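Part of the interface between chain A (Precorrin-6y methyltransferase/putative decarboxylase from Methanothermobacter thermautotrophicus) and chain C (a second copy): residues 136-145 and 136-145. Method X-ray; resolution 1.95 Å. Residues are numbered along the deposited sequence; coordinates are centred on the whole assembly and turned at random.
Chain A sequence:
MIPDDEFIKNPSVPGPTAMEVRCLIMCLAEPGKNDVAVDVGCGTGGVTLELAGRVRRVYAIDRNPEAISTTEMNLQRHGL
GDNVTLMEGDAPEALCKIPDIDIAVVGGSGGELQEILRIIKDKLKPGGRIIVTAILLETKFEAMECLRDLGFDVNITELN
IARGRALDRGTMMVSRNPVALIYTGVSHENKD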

# COMPACT_ATOMS: atom_id res chain seq x y z
N LEU A 136 -4.81 -5.54 14.27
CA LEU A 136 -6.25 -5.70 14.26
C LEU A 136 -6.91 -4.34 14.07
O LEU A 136 -6.55 -3.37 14.71
N LEU A 137 -7.90 -4.30 13.19
CA LEU A 137 -8.63 -3.07 12.92
C LEU A 137 -9.20 -2.46 14.22
O LEU A 137 -9.15 -1.24 14.43
N GLU A 138 -9.70 -3.31 15.10
CA GLU A 138 -10.30 -2.88 16.34
C GLU A 138 -9.28 -2.21 17.24
O GLU A 138 -9.56 -1.16 17.83
N THR A 139 -8.08 -2.77 17.28
CA THR A 139 -7.01 -2.22 18.08
C THR A 139 -6.62 -0.81 17.62
O THR A 139 -6.31 0.03 18.44
N LYS A 140 -6.66 -0.56 16.31
CA LYS A 140 -6.29 0.76 15.78
C LYS A 140 -7.27 1.80 16.31
O LYS A 140 -6.87 2.88 16.76
N PHE A 141 -8.56 1.47 16.26
CA PHE A 141 -9.60 2.36 16.73
C PHE A 141 -9.49 2.52 18.24
O PHE A 141 -9.44 3.64 18.76
N GLU A 142 -9.42 1.39 18.95
CA GLU A 142 -9.33 1.36 20.41
C GLU A 142 -8.15 2.16 20.97
O GLU A 142 -8.35 2.97 21.87
N ALA A 143 -6.96 1.97 20.40
CA ALA A 143 -5.75 2.67 20.84
C ALA A 143 -5.96 4.19 20.76
O ALA A 143 -5.62 4.93 21.68
N MSE A 144 -6.56 4.63 19.66
CA MSE A 144 -6.83 6.04 19.43
C MSE A 144 -7.79 6.62 20.46
O MSE A 144 -7.44 7.56 21.16
N GLU A 145 -9.00 6.05 20.54
CA GLU A 145 -10.01 6.51 21.49
C GLU A 145 -9.42 6.52 22.91
O GLU A 145 -9.40 7.56 23.57
N LEU C 136 -12.41 7.44 6.52
CA LEU C 136 -12.10 7.76 7.91
C LEU C 136 -11.91 6.46 8.67
O LEU C 136 -12.69 5.53 8.53
N LEU C 137 -10.88 6.43 9.51
CA LEU C 137 -10.59 5.26 10.33
C LEU C 137 -11.79 4.84 11.19
O LEU C 137 -12.10 3.66 11.33
N GLU C 138 -12.49 5.84 11.74
CA GLU C 138 -13.64 5.61 12.60
C GLU C 138 -14.77 4.91 11.85
O GLU C 138 -15.37 3.96 12.34
N THR C 139 -15.00 5.36 10.61
CA THR C 139 -16.02 4.79 9.76
C THR C 139 -15.75 3.32 9.45
O THR C 139 -16.69 2.53 9.35
N LYS C 140 -14.48 2.94 9.29
CA LYS C 140 -14.16 1.55 8.99
C LYS C 140 -14.56 0.68 10.18
O LYS C 140 -15.16 -0.38 10.00
N PHE C 141 -14.24 1.13 11.39
CA PHE C 141 -14.58 0.39 12.60
C PHE C 141 -16.11 0.28 12.78
O PHE C 141 -16.66 -0.84 12.88
N GLU C 142 -16.79 1.42 12.79
CA GLU C 142 -18.24 1.46 12.97
C GLU C 142 -19.03 0.70 11.92
O GLU C 142 -19.99 0.02 12.26
N ALA C 143 -18.65 0.82 10.66
CA ALA C 143 -19.37 0.13 9.59
C ALA C 143 -19.32 -1.37 9.86
O ALA C 143 -20.32 -2.06 9.76
N MSE C 144 -18.15 -1.85 10.27
CA MSE C 144 -17.95 -3.26 10.58
C MSE C 144 -18.81 -3.70 11.78
O MSE C 144 -19.60 -4.64 11.68
N GLU C 145 -18.65 -3.00 12.91
CA GLU C 145 -19.39 -3.32 14.13
C GLU C 145 -20.89 -3.19 13.93
O GLU C 145 -21.65 -4.07 14.32

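The two stretches are equivalent segments of two copies, and each is helical from residue 137 onward. The helix axes approach to 9.6 Å, and their N-to-C directions differ by 122°. The backbones come nearest where Glu138 of one chain lies across from Phe141 of the other. Contacts therefore recur in near-symmetric pairs.

Leu136(A) is the N-cap residue. Its side chain (m, t) stays out of reach of chain C.

Leu137(A) points toward chain C, with chi1 t and chi2 p. CD2 of Leu137(A) lies 3.6 Å from CE of Met144(C), an apolar contact. CD1 of Leu137(A) lies 4.2 Å from CB of Lys140(C), so the leucine also packs on the base of the lysine side chain.

Glu138(A) leaves its helix sideways. Its chi1 is m, which places CG of Glu138(A) 3.9 Å from CE1 of Phe141(C), at the edge of that ring and near its plane; chi2 is p. The aliphatic part of the glutamate thus lines the aromatic ring. OE2 of Glu138(A) is 4.2 Å from CE of Met144(C), but both carboxylate oxygens find their hydrogen bonds elsewhere in the structure.

Thr139(A) (m) points away and makes no contact.

Lys140(A) starts toward chain C, and its CB is 4.2 Å from CD1 of Leu137(C). The extended chain (m, t, t, t) then leads its end away, and NZ is hydrogen-bonded elsewhere in the structure.

Phe141(A) forms the centre of the packing and has the largest covered area in the two stretches. Its chi1 is t and chi2 is 82°. It meets Phe141(C), also t, in an offset stack. The ring centroids are 4.1 Å apart and the planes differ by 10°. The closest atoms of the pair are CD2 of Phe141(A) and CD2 of Phe141(C), at 3.5 Å. CB of Phe141(A) also makes an off-centre CH-pi contact, 4.3 Å from the centroid of the Phe141(C) ring. At the ring edge, CE1 of Phe141(A) lies 4.1 Å from CG of Glu138(C).

Glu142(A) (t, p) starts sideways and its end comes nearer, without reaching contact. Its chain C counterpart has a different rotamer (m, t).

Met144(A) is selenomethionine and points toward chain C. Its chi1 is m and chi2 is -96°, between wells. CE of Met144(A) approaches CD2 of Leu137(C) to 3.3 Å, a tight apolar contact.

Glu145(A) (t, t) points toward chain C but remains too distant to touch it.

No hydrogen bond links the two stretches. Their packing is mainly apolar and aromatic.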

# COMPACT_ATOMS: atom_id res chain seq x y z
CB LEU A 136 -6.76 -6.30 15.57
CG LEU A 136 -6.29 -7.72 15.93
CD1 LEU A 136 -7.00 -8.15 17.20
CD2 LEU A 136 -6.57 -8.68 14.80
CB LEU A 137 -9.76 -3.36 11.92
CG LEU A 137 -10.91 -2.37 11.73
CD1 LEU A 137 -10.41 -0.99 11.27
CD2 LEU A 137 -11.88 -2.95 10.73
CB GLU A 138 -10.92 -4.06 17.07
CG GLU A 138 -12.06 -4.75 16.30
CD GLU A 138 -11.57 -5.69 15.19
OE1 GLU A 138 -10.36 -5.97 15.09
OE2 GLU A 138 -12.42 -6.17 14.43
CB THR A 139 -5.78 -3.13 18.03
OG1 THR A 139 -6.18 -4.48 18.30
CG2 THR A 139 -4.73 -2.70 19.02
CB LYS A 140 -6.29 0.76 14.24
CG LYS A 140 -5.18 -0.06 13.63
CD LYS A 140 -5.38 -0.24 12.13
CE LYS A 140 -4.54 -1.43 11.63
NZ LYS A 140 -4.85 -1.80 10.23
CB PHE A 141 -10.97 1.78 16.39
CG PHE A 141 -12.11 2.61 16.88
CD1 PHE A 141 -12.55 3.72 16.15
CD2 PHE A 141 -12.77 2.29 18.08
CE1 PHE A 141 -13.61 4.50 16.60
CE2 PHE A 141 -13.84 3.06 18.54
CZ PHE A 141 -14.26 4.17 17.80
CB GLU A 142 -9.27 -0.10 20.90
CG GLU A 142 -9.61 -0.26 22.37
CD GLU A 142 -11.00 0.31 22.71
OE1 GLU A 142 -11.91 0.26 21.84
OE2 GLU A 142 -11.17 0.81 23.84
CB ALA A 143 -4.53 2.24 19.98
CB MSE A 144 -7.40 6.21 18.03
CG MSE A 144 -6.45 5.80 16.94
SE MSE A 144 -5.51 7.30 16.28
CE MSE A 144 -6.83 7.78 14.96
CB GLU A 145 -11.28 5.63 21.44
CG GLU A 145 -12.43 6.10 22.38
CD GLU A 145 -13.79 5.42 22.12
OE1 GLU A 145 -13.89 4.18 22.31
OE2 GLU A 145 -14.76 6.13 21.77
CB LEU C 136 -13.23 8.54 8.57
CG LEU C 136 -13.57 9.92 8.01
CD1 LEU C 136 -14.66 10.55 8.88
CD2 LEU C 136 -12.32 10.79 8.00
CB LEU C 137 -9.38 5.56 11.23
CG LEU C 137 -9.06 4.67 12.44
CD1 LEU C 137 -8.85 3.22 12.05
CD2 LEU C 137 -7.83 5.20 13.11
CB GLU C 138 -14.13 6.93 13.19
CG GLU C 138 -13.11 7.65 14.08
CD GLU C 138 -12.04 8.39 13.30
OE1 GLU C 138 -12.14 8.52 12.07
OE2 GLU C 138 -11.09 8.88 13.94
CB THR C 139 -16.12 5.57 8.44
OG1 THR C 139 -16.24 6.97 8.74
CG2 THR C 139 -17.33 5.13 7.63
CB LYS C 140 -12.67 1.37 8.70
CG LYS C 140 -12.21 2.01 7.42
CD LYS C 140 -10.70 2.04 7.34
CE LYS C 140 -10.24 3.05 6.29
NZ LYS C 140 -8.77 3.25 6.35
CB PHE C 141 -13.97 1.07 13.84
CG PHE C 141 -14.36 0.40 15.14
CD1 PHE C 141 -13.84 -0.84 15.50
CD2 PHE C 141 -15.28 1.00 16.01
CE1 PHE C 141 -14.21 -1.46 16.68
CE2 PHE C 141 -15.65 0.38 17.19
CZ PHE C 141 -15.12 -0.85 17.52
CB GLU C 142 -18.73 2.89 13.06
CG GLU C 142 -17.97 3.70 14.08
CD GLU C 142 -18.60 5.05 14.36
OE1 GLU C 142 -19.03 5.75 13.39
OE2 GLU C 142 -18.64 5.44 15.56
CB ALA C 143 -18.78 0.47 8.22
CB MSE C 144 -16.50 -3.50 10.92
CG MSE C 144 -15.58 -3.34 9.74
SE MSE C 144 -15.14 -5.08 9.12
CE MSE C 144 -14.23 -5.66 10.73
CB GLU C 145 -18.95 -2.44 15.31
CG GLU C 145 -19.72 -2.73 16.62
CD GLU C 145 -19.00 -2.26 17.89
OE1 GLU C 145 -18.87 -1.02 18.08
OE2 GLU C 145 -18.58 -3.14 18.69